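Local atomic coordinates of quinoline 2-oxidoreductase medium subunit (Pseudomonas putida, PDB entry 1T3Q), a protein that binds FAD as the flavoprotein subunit of a molybdenum hydroxylase acting on quinoline, where it probably takes part in electron transfer. Residues Phe6-Ala12 with Cys49-Asn55; Leu115-Ala120 with Met152-Thr158; Ala195-Met201 with Val275-Ala280; Ala208-Ala212 with Gln222-Ala226. All coordinates share one frame; numbering follows the deposited sequence.

Contact 1 of 4, residues Phe6-Ala12 with Cys49-Asn55; sequences FSYRAPA and CLVDLRN
Y8 OH donates to D52 OD2 over 2.6 Å, meeting the carboxylate on its anti side and 23° out of its plane. With CG opposite the backbone N (chi1 174°), the Y8 ring runs along the sheet and brings OH to the aspartate. A water links Y8 OH to R54 NH1, R54 NH2 bonds E76 O of the small subunit, and Q74 of that subunit also binds D52 OD2. The other oxygen, D52 OD1, accepts from R54 N at 3.0 Å in an Asx turn. Further on, N55 ND2 reaches A10 O at 2.7 Å, from above the carbonyl plane, while a second water gathers P11 O, D52 O and N55 N. On the same face as Y8, L50 CD1 lies over the F6 ring, 3.8 Å from its centroid, in a CH-pi contact. Backbone bonds L50 N to S7 O, R9 N to L50 O and D52 N to R9 O complete the parallel pairing of strand 7-9 with the central strand 49-52 of a three-stranded sheet in the FAD-binding domain.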
loop_
_atom_site.group_PDB
_atom_site.type_symbol
_atom_site.label_atom_id
_atom_site.label_comp_id
_atom_site.label_asym_id
_atom_site.label_seq_id
_atom_site.Cartn_x
_atom_site.Cartn_y
_atom_site.Cartn_z
ATOM N N PHE C 6 29.759 -14.105 11.431
ATOM C CA PHE C 6 30.925 -14.065 12.315
ATOM C C PHE C 6 30.608 -13.302 13.598
ATOM O O PHE C 6 29.667 -12.509 13.640
ATOM C CB PHE C 6 32.128 -13.422 11.603
ATOM C CG PHE C 6 31.837 -12.069 11.002
ATOM C CD1 PHE C 6 31.739 -10.936 11.806
ATOM C CD2 PHE C 6 31.632 -11.937 9.629
ATOM C CE1 PHE C 6 31.436 -9.689 11.248
ATOM C CE2 PHE C 6 31.332 -10.699 9.065
ATOM C CZ PHE C 6 31.233 -9.571 9.877
ATOM N N SER C 7 31.376 -13.560 14.655
ATOM C CA SER C 7 31.169 -12.853 15.914
ATOM C C SER C 7 32.055 -11.613 15.880
ATOM O O SER C 7 32.862 -11.447 14.964
ATOM C CB SER C 7 31.534 -13.744 17.107
ATOM O OG SER C 7 32.886 -14.141 17.037
ATOM N N TYR C 8 31.917 -10.748 16.878
ATOM C CA TYR C 8 32.684 -9.507 16.911
ATOM C C TYR C 8 33.145 -9.121 18.308
ATOM O O TYR C 8 32.401 -9.260 19.277
ATOM C CB TYR C 8 31.827 -8.379 16.335
ATOM C CG TYR C 8 32.426 -6.993 16.430
ATOM C CD1 TYR C 8 33.276 -6.502 15.435
ATOM C CD2 TYR C 8 32.102 -6.149 17.495
ATOM C CE1 TYR C 8 33.781 -5.197 15.495
ATOM C CE2 TYR C 8 32.601 -4.850 17.565
ATOM C CZ TYR C 8 33.437 -4.380 16.563
ATOM O OH TYR C 8 33.913 -3.090 16.630
ATOM N N ARG C 9 34.377 -8.633 18.392
ATOM C CA ARG C 9 34.963 -8.185 19.649
ATOM C C ARG C 9 35.831 -6.965 19.378
ATOM O O ARG C 9 36.497 -6.885 18.346
ATOM C CB ARG C 9 35.821 -9.291 20.283
ATOM C CG ARG C 9 35.019 -10.447 20.835
ATOM C CD ARG C 9 35.893 -11.445 21.588
ATOM N NE ARG C 9 36.523 -10.873 22.779
ATOM C CZ ARG C 9 37.087 -11.604 23.737
ATOM N NH1 ARG C 9 37.093 -12.928 23.638
ATOM N NH2 ARG C 9 37.643 -11.021 24.791
ATOM N N ALA C 10 35.811 -6.014 20.305
ATOM C CA ALA C 10 36.607 -4.799 20.184
ATOM C C ALA C 10 37.289 -4.557 21.531
ATOM O O ALA C 10 36.911 -3.659 22.281
ATOM C CB ALA C 10 35.714 -3.617 19.822
ATOM N N PRO C 11 38.305 -5.370 21.852
ATOM C CA PRO C 11 39.041 -5.249 23.116
ATOM C C PRO C 11 39.706 -3.897 23.359
ATOM O O PRO C 11 40.138 -3.215 22.428
ATOM C CB PRO C 11 40.036 -6.409 23.056
ATOM C CG PRO C 11 40.176 -6.693 21.604
ATOM C CD PRO C 11 38.800 -6.504 21.058
ATOM N N ALA C 12 39.785 -3.525 24.632
ATOM C CA ALA C 12 40.364 -2.249 25.031
ATOM C C ALA C 12 41.880 -2.272 25.141
ATOM O O ALA C 12 42.493 -1.241 25.421
ATOM C CB ALA C 12 39.756 -1.805 26.354
ATOM N N CYS C 49 35.408 -14.831 13.703
ATOM C CA CYS C 49 35.210 -13.641 14.510
ATOM C C CYS C 49 36.096 -12.506 14.013
ATOM O O CYS C 49 37.216 -12.736 13.564
ATOM C CB CYS C 49 35.562 -13.972 15.968
ATOM S SG CYS C 49 35.685 -12.556 17.104
ATOM N N LEU C 50 35.585 -11.283 14.067
ATOM C CA LEU C 50 36.381 -10.137 13.657
ATOM C C LEU C 50 36.772 -9.394 14.922
ATOM O O LEU C 50 35.923 -9.065 15.749
ATOM C CB LEU C 50 35.597 -9.212 12.724
ATOM C CG LEU C 50 35.303 -9.768 11.325
ATOM C CD1 LEU C 50 34.714 -8.663 10.461
ATOM C CD2 LEU C 50 36.585 -10.304 10.697
ATOM N N VAL C 51 38.066 -9.144 15.066
ATOM C CA VAL C 51 38.588 -8.457 16.233
ATOM C C VAL C 51 38.993 -7.048 15.839
ATOM O O VAL C 51 40.021 -6.843 15.187
ATOM C CB VAL C 51 39.809 -9.198 16.800
ATOM C CG1 VAL C 51 40.259 -8.537 18.097
ATOM C CG2 VAL C 51 39.459 -10.673 17.024
ATOM N N ASP C 52 38.174 -6.090 16.252
ATOM C CA ASP C 52 38.377 -4.677 15.957
ATOM C C ASP C 52 39.480 -4.090 16.835
ATOM O O ASP C 52 39.600 -4.442 18.011
ATOM C CB ASP C 52 37.065 -3.914 16.208
ATOM C CG ASP C 52 36.957 -2.631 15.393
ATOM O OD1 ASP C 52 38.000 -2.011 15.104
ATOM O OD2 ASP C 52 35.820 -2.237 15.057
ATOM N N LEU C 53 40.279 -3.194 16.263
ATOM C CA LEU C 53 41.360 -2.549 16.999
ATOM C C LEU C 53 40.971 -1.127 17.402
ATOM O O LEU C 53 41.802 -0.377 17.915
ATOM C CB LEU C 53 42.631 -2.500 16.139
ATOM C CG LEU C 53 43.164 -3.833 15.604
ATOM C CD1 LEU C 53 44.390 -3.579 14.747
ATOM C CD2 LEU C 53 43.505 -4.763 16.762
ATOM N N ARG C 54 39.706 -0.765 17.196
ATOM C CA ARG C 54 39.237 0.585 17.509
ATOM C C ARG C 54 39.479 1.064 18.938
ATOM O O ARG C 54 39.652 2.259 19.165
ATOM C CB ARG C 54 37.740 0.732 17.187
ATOM C CG ARG C 54 36.810 -0.137 18.016
ATOM C CD ARG C 54 35.338 0.235 17.797
ATOM N NE ARG C 54 35.066 1.626 18.170
ATOM C CZ ARG C 54 33.859 2.188 18.168
ATOM N NH1 ARG C 54 32.791 1.487 17.814
ATOM N NH2 ARG C 54 33.721 3.460 18.514
ATOM N N ASN C 55 39.495 0.148 19.901
ATOM C CA ASN C 55 39.687 0.547 21.293
ATOM C C ASN C 55 41.101 0.433 21.851
ATOM O O ASN C 55 41.300 0.530 23.062
ATOM C CB ASN C 55 38.723 -0.223 22.197
ATOM C CG ASN C 55 37.277 0.037 21.848
ATOM O OD1 ASN C 55 36.886 1.179 21.613
ATOM N ND2 ASN C 55 36.472 -1.017 21.820
HETATM O O HOH W 1 32.509 -1.240 18.047
HETATM O O HOH W 2 39.376 -2.543 19.953
#

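Contact 2 of 4, residues Leu115-Ala120 with Met152-Thr158; sequences LAHADA and MKGHYFT. With FAD (flavin-adenine dinucleotide), chain R.
In the FAD-binding domain, the C-terminal end of helix 111-117 packs on a small hairpin, strands 152-154 and 157-158, whose type II turn runs from G154 to F157, with a classic beta bulge at K153 and G154 opposite F157. A118 leaves the helix with positive phi and points its carbonyl at the turn: Y156 N donates to A118 O at 2.8 Å, from above the carbonyl plane. A118 CB touches both T158 CG2 and M152 SD; it is only 3.3 Å from T158 CG2, a tight carbon pair. M152, bent at chi2 (59°), brings CE onto the A118 carbonyl. The rings of H117 and Y156 run side by side but oblique, with planes 50° apart and Y156 CD1 over one imidazole face. One water joins H117 NE2, D119 OD2 and Y156 OH, while D119 OD1 takes the backbone N of G121; a second water spans A116 O and T158 OG1. The helix end thus meets the hairpin through A118 and the cofactor through A116, whose CB touches the adenosine ribose of FAD, 3.2 Å from O4B. H155 CE1 lies over one face of the Y156 ring, toward its rim, and H155 ND1 serves as acceptor: A120 N donates in the imidazole plane, 2.9 Å from H155 ND1 and nearly straight at 168°.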
loop_
_atom_site.group_PDB
_atom_site.type_symbol
_atom_site.label_atom_id
_atom_site.label_comp_id
_atom_site.label_asym_id
_atom_site.label_seq_id
_atom_site.Cartn_x
_atom_site.Cartn_y
_atom_site.Cartn_z
ATOM N N LEU C 115 49.052 -1.886 4.994
ATOM C CA LEU C 115 50.276 -2.679 4.994
ATOM C C LEU C 115 50.001 -4.170 5.169
ATOM O O LEU C 115 50.615 -5.002 4.499
ATOM C CB LEU C 115 51.225 -2.178 6.091
ATOM C CG LEU C 115 51.765 -0.762 5.855
ATOM C CD1 LEU C 115 52.529 -0.273 7.080
ATOM C CD2 LEU C 115 52.662 -0.772 4.634
ATOM N N ALA C 116 49.071 -4.503 6.056
ATOM C CA ALA C 116 48.728 -5.898 6.300
ATOM C C ALA C 116 47.991 -6.511 5.107
ATOM O O ALA C 116 48.202 -7.683 4.778
ATOM C CB ALA C 116 47.880 -6.010 7.549
ATOM N N HIS C 117 47.126 -5.728 4.463
ATOM C CA HIS C 117 46.386 -6.228 3.305
ATOM C C HIS C 117 47.406 -6.564 2.225
ATOM O O HIS C 117 47.275 -7.560 1.512
ATOM C CB HIS C 117 45.392 -5.183 2.796
ATOM C CG HIS C 117 44.550 -5.663 1.653
ATOM N ND1 HIS C 117 43.811 -6.826 1.710
ATOM C CD2 HIS C 117 44.333 -5.140 0.423
ATOM C CE1 HIS C 117 43.177 -6.998 0.565
ATOM N NE2 HIS C 117 43.476 -5.989 -0.234
ATOM N N ALA C 118 48.425 -5.718 2.124
ATOM C CA ALA C 118 49.526 -5.896 1.183
ATOM C C ALA C 118 49.179 -6.038 -0.298
ATOM O O ALA C 118 49.704 -6.920 -0.988
ATOM C CB ALA C 118 50.380 -7.078 1.623
ATOM N N ASP C 119 48.295 -5.185 -0.796
ATOM C CA ASP C 119 47.971 -5.243 -2.215
ATOM C C ASP C 119 49.245 -4.770 -2.924
ATOM O O ASP C 119 49.811 -3.739 -2.565
ATOM C CB ASP C 119 46.809 -4.303 -2.547
ATOM C CG ASP C 119 46.331 -4.457 -3.981
ATOM O OD1 ASP C 119 47.184 -4.464 -4.891
ATOM O OD2 ASP C 119 45.106 -4.567 -4.203
ATOM N N ALA C 120 49.701 -5.527 -3.916
ATOM C CA ALA C 120 50.912 -5.161 -4.643
ATOM C C ALA C 120 50.716 -3.862 -5.416
ATOM O O ALA C 120 51.677 -3.279 -5.907
ATOM C CB ALA C 120 51.312 -6.276 -5.599
ATOM N N MET C 152 56.750 -6.684 3.278
ATOM C CA MET C 152 55.977 -6.875 2.053
ATOM C C MET C 152 56.664 -7.911 1.182
ATOM O O MET C 152 57.595 -7.595 0.448
ATOM C CB MET C 152 55.868 -5.551 1.293
ATOM C CG MET C 152 55.136 -5.666 -0.028
ATOM S SD MET C 152 53.473 -6.275 0.215
ATOM C CE MET C 152 52.761 -5.940 -1.424
ATOM N N LYS C 153 56.193 -9.149 1.263
ATOM C CA LYS C 153 56.795 -10.245 0.514
ATOM C C LYS C 153 56.186 -10.493 -0.861
ATOM O O LYS C 153 56.787 -11.177 -1.695
ATOM C CB LYS C 153 56.721 -11.525 1.347
ATOM C CG LYS C 153 57.351 -11.390 2.728
ATOM C CD LYS C 153 57.251 -12.683 3.523
ATOM C CE LYS C 153 58.060 -13.802 2.883
ATOM N N GLY C 154 54.998 -9.944 -1.092
ATOM C CA GLY C 154 54.333 -10.122 -2.369
ATOM C C GLY C 154 52.872 -9.725 -2.304
ATOM O O GLY C 154 52.400 -9.221 -1.283
ATOM N N HIS C 155 52.149 -9.951 -3.394
ATOM C CA HIS C 155 50.736 -9.609 -3.446
ATOM C C HIS C 155 49.975 -10.385 -2.373
ATOM O O HIS C 155 49.901 -11.614 -2.425
ATOM C CB HIS C 155 50.175 -9.932 -4.831
ATOM C CG HIS C 155 48.825 -9.343 -5.084
ATOM N ND1 HIS C 155 48.554 -8.005 -4.899
ATOM C CD2 HIS C 155 47.673 -9.904 -5.519
ATOM C CE1 HIS C 155 47.293 -7.766 -5.209
ATOM N NE2 HIS C 155 46.735 -8.903 -5.590
ATOM N N TYR C 156 49.411 -9.657 -1.410
ATOM C CA TYR C 156 48.666 -10.249 -0.296
ATOM C C TYR C 156 49.561 -11.207 0.481
ATOM O O TYR C 156 49.101 -12.226 0.997
ATOM C CB TYR C 156 47.434 -11.013 -0.791
ATOM C CG TYR C 156 46.474 -10.194 -1.624
ATOM C CD1 TYR C 156 46.189 -8.867 -1.301
ATOM C CD2 TYR C 156 45.838 -10.754 -2.731
ATOM C CE1 TYR C 156 45.296 -8.118 -2.062
ATOM C CE2 TYR C 156 44.942 -10.014 -3.497
ATOM C CZ TYR C 156 44.677 -8.697 -3.158
ATOM O OH TYR C 156 43.803 -7.962 -3.924
ATOM N N PHE C 157 50.842 -10.869 0.564
ATOM C CA PHE C 157 51.814 -11.711 1.250
ATOM C C PHE C 157 52.737 -10.869 2.128
ATOM O O PHE C 157 53.534 -10.083 1.619
ATOM C CB PHE C 157 52.639 -12.464 0.200
ATOM C CG PHE C 157 53.545 -13.523 0.764
ATOM C CD1 PHE C 157 54.558 -14.064 -0.023
ATOM C CD2 PHE C 157 53.374 -14.001 2.062
ATOM C CE1 PHE C 157 55.390 -15.066 0.472
ATOM C CE2 PHE C 157 54.198 -15.001 2.565
ATOM C CZ PHE C 157 55.209 -15.535 1.767
ATOM N N THR C 158 52.628 -11.032 3.443
ATOM C CA THR C 158 53.472 -10.282 4.366
ATOM C C THR C 158 54.214 -11.209 5.326
ATOM O O THR C 158 53.965 -12.415 5.361
ATOM C CB THR C 158 52.657 -9.286 5.215
ATOM O OG1 THR C 158 51.866 -10.007 6.167
ATOM C CG2 THR C 158 51.750 -8.446 4.331
HETATM P PA FAD R . 40.998 -3.590 6.877
HETATM O O1A FAD R . 40.255 -3.716 5.594
HETATM O O2A FAD R . 40.326 -3.687 8.032
HETATM O O5B FAD R . 41.817 -4.864 6.760
HETATM C C5B FAD R . 43.027 -5.032 5.953
HETATM C C4B FAD R . 43.644 -6.467 6.236
HETATM O O4B FAD R . 44.737 -6.254 7.215
HETATM C C3B FAD R . 42.759 -7.596 6.868
HETATM O O3B FAD R . 43.148 -8.865 6.434
HETATM C C2B FAD R . 42.968 -7.353 8.394
HETATM O O2B FAD R . 42.780 -8.522 9.153
HETATM C C1B FAD R . 44.420 -6.981 8.451
HETATM N N9A FAD R . 44.775 -6.017 9.492
HETATM C C8A FAD R . 44.294 -4.732 9.640
HETATM N N7A FAD R . 44.966 -4.024 10.545
HETATM C C5A FAD R . 45.920 -4.890 11.027
HETATM C C6A FAD R . 47.013 -4.726 12.038
HETATM N N6A FAD R . 47.226 -3.631 12.724
HETATM N N1A FAD R . 47.797 -5.855 12.239
HETATM C C2A FAD R . 47.603 -7.030 11.545
HETATM N N3A FAD R . 46.634 -7.272 10.616
HETATM C C4A FAD R . 45.779 -6.191 10.428
HETATM N N1 FAD R . 44.357 1.399 -1.277
HETATM C C2 FAD R . 45.421 1.932 -1.884
HETATM O O2 FAD R . 46.548 1.635 -1.575
HETATM N N3 FAD R . 45.284 2.733 -3.067
HETATM C C4 FAD R . 44.052 2.923 -3.688
HETATM O O4 FAD R . 44.001 3.577 -4.706
HETATM C C4X FAD R . 42.885 2.278 -3.079
HETATM N N5 FAD R . 41.639 2.419 -3.639
HETATM C C5X FAD R . 40.556 1.880 -2.970
HETATM C C6 FAD R . 39.264 2.032 -3.572
HETATM C C7 FAD R . 38.114 1.526 -2.966
HETATM C C7M FAD R . 36.780 1.686 -3.662
HETATM C C8 FAD R . 38.213 0.834 -1.658
HETATM C C8M FAD R . 37.010 0.266 -0.944
HETATM C C9 FAD R . 39.483 0.696 -1.037
HETATM C C9A FAD R . 40.657 1.197 -1.685
HETATM N N10 FAD R . 42.008 1.076 -1.132
HETATM C C10 FAD R . 43.094 1.552 -1.801
HETATM C "C1'" FAD R . 42.190 0.249 0.092
HETATM C "C2'" FAD R . 42.381 1.100 1.381
HETATM O "O2'" FAD R . 43.689 1.683 1.377
HETATM C "C3'" FAD R . 42.185 0.134 2.552
HETATM O "O3'" FAD R . 41.717 0.931 3.649
HETATM C "C4'" FAD R . 43.485 -0.603 2.972
HETATM O "O4'" FAD R . 44.019 -1.373 1.891
HETATM C "C5'" FAD R . 43.116 -1.523 4.102
HETATM O "O5'" FAD R . 43.159 -0.743 5.445
HETATM P P FAD R . 42.027 -0.913 6.422
HETATM O O1P FAD R . 42.419 -0.066 7.638
HETATM O O2P FAD R . 40.776 -0.679 5.866
HETATM O O3P FAD R . 42.029 -2.321 6.855
HETATM O O HOH W 3 49.128 -9.822 6.052
HETATM O O HOH W 4 42.993 -5.497 -2.841
#

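Contact 3 of 4, residues Ala195-Met201 with Val275-Ala280; sequences AAAGLSM and VILKAA
Apolar contacts carry the packing of A195, A197, L199 and M201, every second residue of strand 193-202, against V275, I276, A279 and A280 of helix 261-284. The axes of strand 195-201 and helix segment 275-280 approach to 7.5 Å and cross at -32°. At one end V275 sets CG1 4.0 Å from A195 CB; this branch stands between its own backbone N and carbonyl carbon (chi1 70°), while CG2 lies along the strand backbone near A195 O. In the middle, A197 CB meets A279 CB at 3.8 Å and also faces I276. L199 reaches farther, its CD1 touching both A279 CB and A280 CB, and M201, bent at chi2 and chi3, closes the row with CE 4.1 Å from A280 CB.

Contacts between carbon and backbone polar atoms fill in the rest: L199 CD1 is 3.4 Å from A280 N, and A279 CB is 3.4 Å from A197 O. No hydrogen bond joins 275-280 to 195-201, which meet by shape and burial; the small alanines are consistent with the close approach.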
loop_
_atom_site.group_PDB
_atom_site.type_symbol
_atom_site.label_atom_id
_atom_site.label_comp_id
_atom_site.label_asym_id
_atom_site.label_seq_id
_atom_site.Cartn_x
_atom_site.Cartn_y
_atom_site.Cartn_z
ATOM N N ALA C 195 55.888 5.391 -9.181
ATOM C CA ALA C 195 57.323 5.567 -9.039
ATOM C C ALA C 195 57.642 6.689 -8.065
ATOM O O ALA C 195 56.880 7.649 -7.920
ATOM C CB ALA C 195 57.956 5.858 -10.399
ATOM N N ALA C 196 58.775 6.551 -7.392
ATOM C CA ALA C 196 59.223 7.541 -6.432
ATOM C C ALA C 196 60.683 7.821 -6.728
ATOM O O ALA C 196 61.426 6.931 -7.148
ATOM C CB ALA C 196 59.061 7.012 -5.009
ATOM N N ALA C 197 61.090 9.065 -6.526
ATOM C CA ALA C 197 62.469 9.446 -6.773
ATOM C C ALA C 197 62.955 10.301 -5.618
ATOM O O ALA C 197 62.388 11.359 -5.338
ATOM C CB ALA C 197 62.575 10.218 -8.083
ATOM N N GLY C 198 63.988 9.812 -4.936
ATOM C CA GLY C 198 64.568 10.541 -3.823
ATOM C C GLY C 198 65.944 10.998 -4.265
ATOM O O GLY C 198 66.797 10.174 -4.601
ATOM N N LEU C 199 66.169 12.308 -4.268
ATOM C CA LEU C 199 67.447 12.837 -4.713
ATOM C C LEU C 199 68.137 13.767 -3.738
ATOM O O LEU C 199 67.497 14.458 -2.944
ATOM C CB LEU C 199 67.274 13.599 -6.027
ATOM C CG LEU C 199 66.605 12.882 -7.193
ATOM C CD1 LEU C 199 66.489 13.849 -8.360
ATOM C CD2 LEU C 199 67.406 11.651 -7.581
ATOM N N SER C 200 69.460 13.771 -3.823
ATOM C CA SER C 200 70.297 14.645 -3.023
ATOM C C SER C 200 71.082 15.417 -4.077
ATOM O O SER C 200 71.804 14.825 -4.883
ATOM C CB SER C 200 71.245 13.841 -2.140
ATOM O OG SER C 200 72.123 14.711 -1.449
ATOM N N MET C 201 70.916 16.733 -4.093
ATOM C CA MET C 201 71.597 17.565 -5.071
ATOM C C MET C 201 72.584 18.514 -4.405
ATOM O O MET C 201 72.241 19.220 -3.459
ATOM C CB MET C 201 70.578 18.381 -5.870
ATOM C CG MET C 201 69.442 17.571 -6.484
ATOM S SD MET C 201 69.947 16.465 -7.819
ATOM C CE MET C 201 69.779 17.553 -9.232
ATOM N N VAL C 275 58.956 11.605 -12.755
ATOM C CA VAL C 275 59.214 11.797 -11.332
ATOM C C VAL C 275 60.670 12.177 -11.040
ATOM O O VAL C 275 60.945 12.962 -10.127
ATOM C CB VAL C 275 58.802 10.534 -10.514
ATOM C CG1 VAL C 275 59.746 9.372 -10.800
ATOM C CG2 VAL C 275 58.776 10.864 -9.029
ATOM N N ILE C 276 61.607 11.639 -11.813
ATOM C CA ILE C 276 63.012 11.977 -11.612
ATOM C C ILE C 276 63.207 13.471 -11.877
ATOM O O ILE C 276 63.819 14.176 -11.076
ATOM C CB ILE C 276 63.932 11.186 -12.560
ATOM C CG1 ILE C 276 63.978 9.718 -12.133
ATOM C CG2 ILE C 276 65.335 11.803 -12.564
ATOM C CD1 ILE C 276 64.745 8.829 -13.091
ATOM N N LEU C 277 62.686 13.950 -13.004
ATOM C CA LEU C 277 62.808 15.362 -13.344
ATOM C C LEU C 277 62.141 16.222 -12.275
ATOM O O LEU C 277 62.654 17.276 -11.899
ATOM C CB LEU C 277 62.173 15.638 -14.714
ATOM C CG LEU C 277 62.972 15.124 -15.914
ATOM C CD1 LEU C 277 62.126 15.149 -17.181
ATOM C CD2 LEU C 277 64.217 15.985 -16.080
ATOM N N LYS C 278 61.000 15.760 -11.778
ATOM C CA LYS C 278 60.266 16.492 -10.756
ATOM C C LYS C 278 61.057 16.556 -9.450
ATOM O O LYS C 278 61.117 17.602 -8.799
ATOM C CB LYS C 278 58.904 15.828 -10.515
ATOM C CG LYS C 278 57.935 16.651 -9.674
ATOM N N ALA C 279 61.665 15.437 -9.068
ATOM C CA ALA C 279 62.452 15.380 -7.841
ATOM C C ALA C 279 63.686 16.271 -7.946
ATOM O O ALA C 279 64.086 16.905 -6.970
ATOM C CB ALA C 279 62.869 13.942 -7.545
ATOM N N ALA C 280 64.291 16.310 -9.128
ATOM C CA ALA C 280 65.474 17.132 -9.351
ATOM C C ALA C 280 65.088 18.603 -9.227
ATOM O O ALA C 280 65.825 19.410 -8.664
ATOM C CB ALA C 280 66.051 16.854 -10.735
#

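Contact 4 of 4, residues Ala208-Ala212 with Gln222-Ala226; sequences AARIA and QAIRA
Q222 forms an antiparallel, non-hydrogen-bonded pair with A212, where the short strand 221-222 joins the edge of the four-stranded sheet of the C-terminal domain. Its side chain, bent at chi2 (-61°), folds back over strand 205-214 so that NE2 comes 3.5 Å from A212 CB. The amide lies almost parallel to the guanidinium of R210, their planes 8° apart, yet R210 NH2 and Q222 NE2, both donors, are not bonded to each other. A223 follows as the N-cap of helix 224-230 and the centre of an inverse gamma turn; its N donates to I211 O at 2.9 Å, and its CB packs against I211 CB. I224 then extends CD1 alongside the arginine, 4.0 Å from R210 NH1. On the first helical turn A226 turns its methyl inward to I211 CG1, at 4.2 Å, and also meets A247 of helix 237-248. I211 O has a second donor besides A223 N: a water 2.8 Å from I211 O, itself taking a hydrogen bond from Q222 NE2 and lying over one face of the R210 guanidinium, toward its rim.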
loop_
_atom_site.group_PDB
_atom_site.type_symbol
_atom_site.label_atom_id
_atom_site.label_comp_id
_atom_site.label_asym_id
_atom_site.label_seq_id
_atom_site.Cartn_x
_atom_site.Cartn_y
_atom_site.Cartn_z
ATOM N N ALA C 208 73.286 11.694 -4.744
ATOM C CA ALA C 208 72.669 10.480 -4.230
ATOM C C ALA C 208 71.276 10.344 -4.828
ATOM O O ALA C 208 70.553 11.332 -4.960
ATOM C CB ALA C 208 72.583 10.535 -2.709
ATOM N N ALA C 209 70.899 9.121 -5.182
ATOM C CA ALA C 209 69.590 8.886 -5.769
ATOM C C ALA C 209 69.008 7.541 -5.367
ATOM O O ALA C 209 69.729 6.556 -5.231
ATOM C CB ALA C 209 69.678 8.975 -7.297
ATOM N N ARG C 210 67.695 7.525 -5.161
ATOM C CA ARG C 210 66.961 6.312 -4.826
ATOM C C ARG C 210 65.710 6.347 -5.694
ATOM O O ARG C 210 64.801 7.144 -5.460
ATOM C CB ARG C 210 66.574 6.276 -3.341
ATOM C CG ARG C 210 67.742 6.032 -2.390
ATOM C CD ARG C 210 68.308 4.613 -2.507
ATOM N NE ARG C 210 67.384 3.596 -2.005
ATOM C CZ ARG C 210 67.689 2.307 -1.870
ATOM N NH1 ARG C 210 68.896 1.865 -2.201
ATOM N NH2 ARG C 210 66.784 1.455 -1.404
ATOM N N ILE C 211 65.693 5.498 -6.716
ATOM C CA ILE C 211 64.575 5.406 -7.645
ATOM C C ILE C 211 63.853 4.095 -7.374
ATOM O O ILE C 211 64.487 3.041 -7.306
ATOM C CB ILE C 211 65.071 5.404 -9.108
ATOM C CG1 ILE C 211 66.027 6.579 -9.337
ATOM C CG2 ILE C 211 63.883 5.472 -10.066
ATOM C CD1 ILE C 211 65.448 7.933 -8.969
ATOM N N ALA C 212 62.534 4.160 -7.219
ATOM C CA ALA C 212 61.744 2.967 -6.944
ATOM C C ALA C 212 60.455 2.918 -7.752
ATOM O O ALA C 212 59.799 3.936 -7.963
ATOM C CB ALA C 212 61.417 2.892 -5.453
ATOM N N GLN C 222 63.539 -1.488 -6.257
ATOM C CA GLN C 222 64.539 -0.460 -6.020
ATOM C C GLN C 222 65.473 -0.565 -7.219
ATOM O O GLN C 222 66.231 -1.534 -7.353
ATOM C CB GLN C 222 65.276 -0.736 -4.705
ATOM C CG GLN C 222 64.337 -0.872 -3.506
ATOM C CD GLN C 222 63.513 0.386 -3.236
ATOM O OE1 GLN C 222 62.399 0.308 -2.713
ATOM N NE2 GLN C 222 64.061 1.546 -3.583
ATOM N N ALA C 223 65.382 0.423 -8.107
ATOM C CA ALA C 223 66.172 0.457 -9.333
ATOM C C ALA C 223 67.621 0.855 -9.106
ATOM O O ALA C 223 68.026 1.979 -9.416
ATOM C CB ALA C 223 65.524 1.406 -10.339
ATOM N N ILE C 224 68.402 -0.082 -8.579
ATOM C CA ILE C 224 69.809 0.164 -8.298
ATOM C C ILE C 224 70.578 0.649 -9.524
ATOM O O ILE C 224 71.408 1.547 -9.417
ATOM C CB ILE C 224 70.480 -1.106 -7.736
ATOM C CG1 ILE C 224 69.750 -1.547 -6.467
ATOM C CG2 ILE C 224 71.951 -0.837 -7.430
ATOM C CD1 ILE C 224 69.628 -0.455 -5.417
ATOM N N ARG C 225 70.303 0.056 -10.685
ATOM C CA ARG C 225 70.977 0.459 -11.920
ATOM C C ARG C 225 70.784 1.946 -12.196
ATOM O O ARG C 225 71.709 2.632 -12.629
ATOM C CB ARG C 225 70.442 -0.329 -13.113
ATOM C CG ARG C 225 70.983 -1.736 -13.257
ATOM N N ALA C 226 69.572 2.434 -11.958
ATOM C CA ALA C 226 69.263 3.840 -12.180
ATOM C C ALA C 226 69.925 4.704 -11.113
ATOM O O ALA C 226 70.452 5.777 -11.413
ATOM C CB ALA C 226 67.753 4.054 -12.165
HETATM O O HOH W 5 66.110 2.647 -5.005
#

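How the contacts relate
From the N terminus, contact 1 closes first, bringing strand 49-52 beside strand 7-9 at the small-subunit side of the FAD-binding domain. Contact 2 follows in series, joining the end of helix 111-117 to the 152-158 hairpin within the same FAD-binding domain; the two centres are about 22 Å apart. The chain then enters the C-terminal domain. There 195-201 packs against 275-280 across a long loop, and the whole of contact 4 falls within that loop. Contacts 3 and 4 share a sheet: neighbouring strands 193-202 and 205-214 bring G198 N to R210 O and A196 N to A212 O. Together they tie helix 261-284 and the start of helix 224-230 to this sheet; the centres of contacts 3 and 4 lie about 42 and 41 Å from that of contact 1.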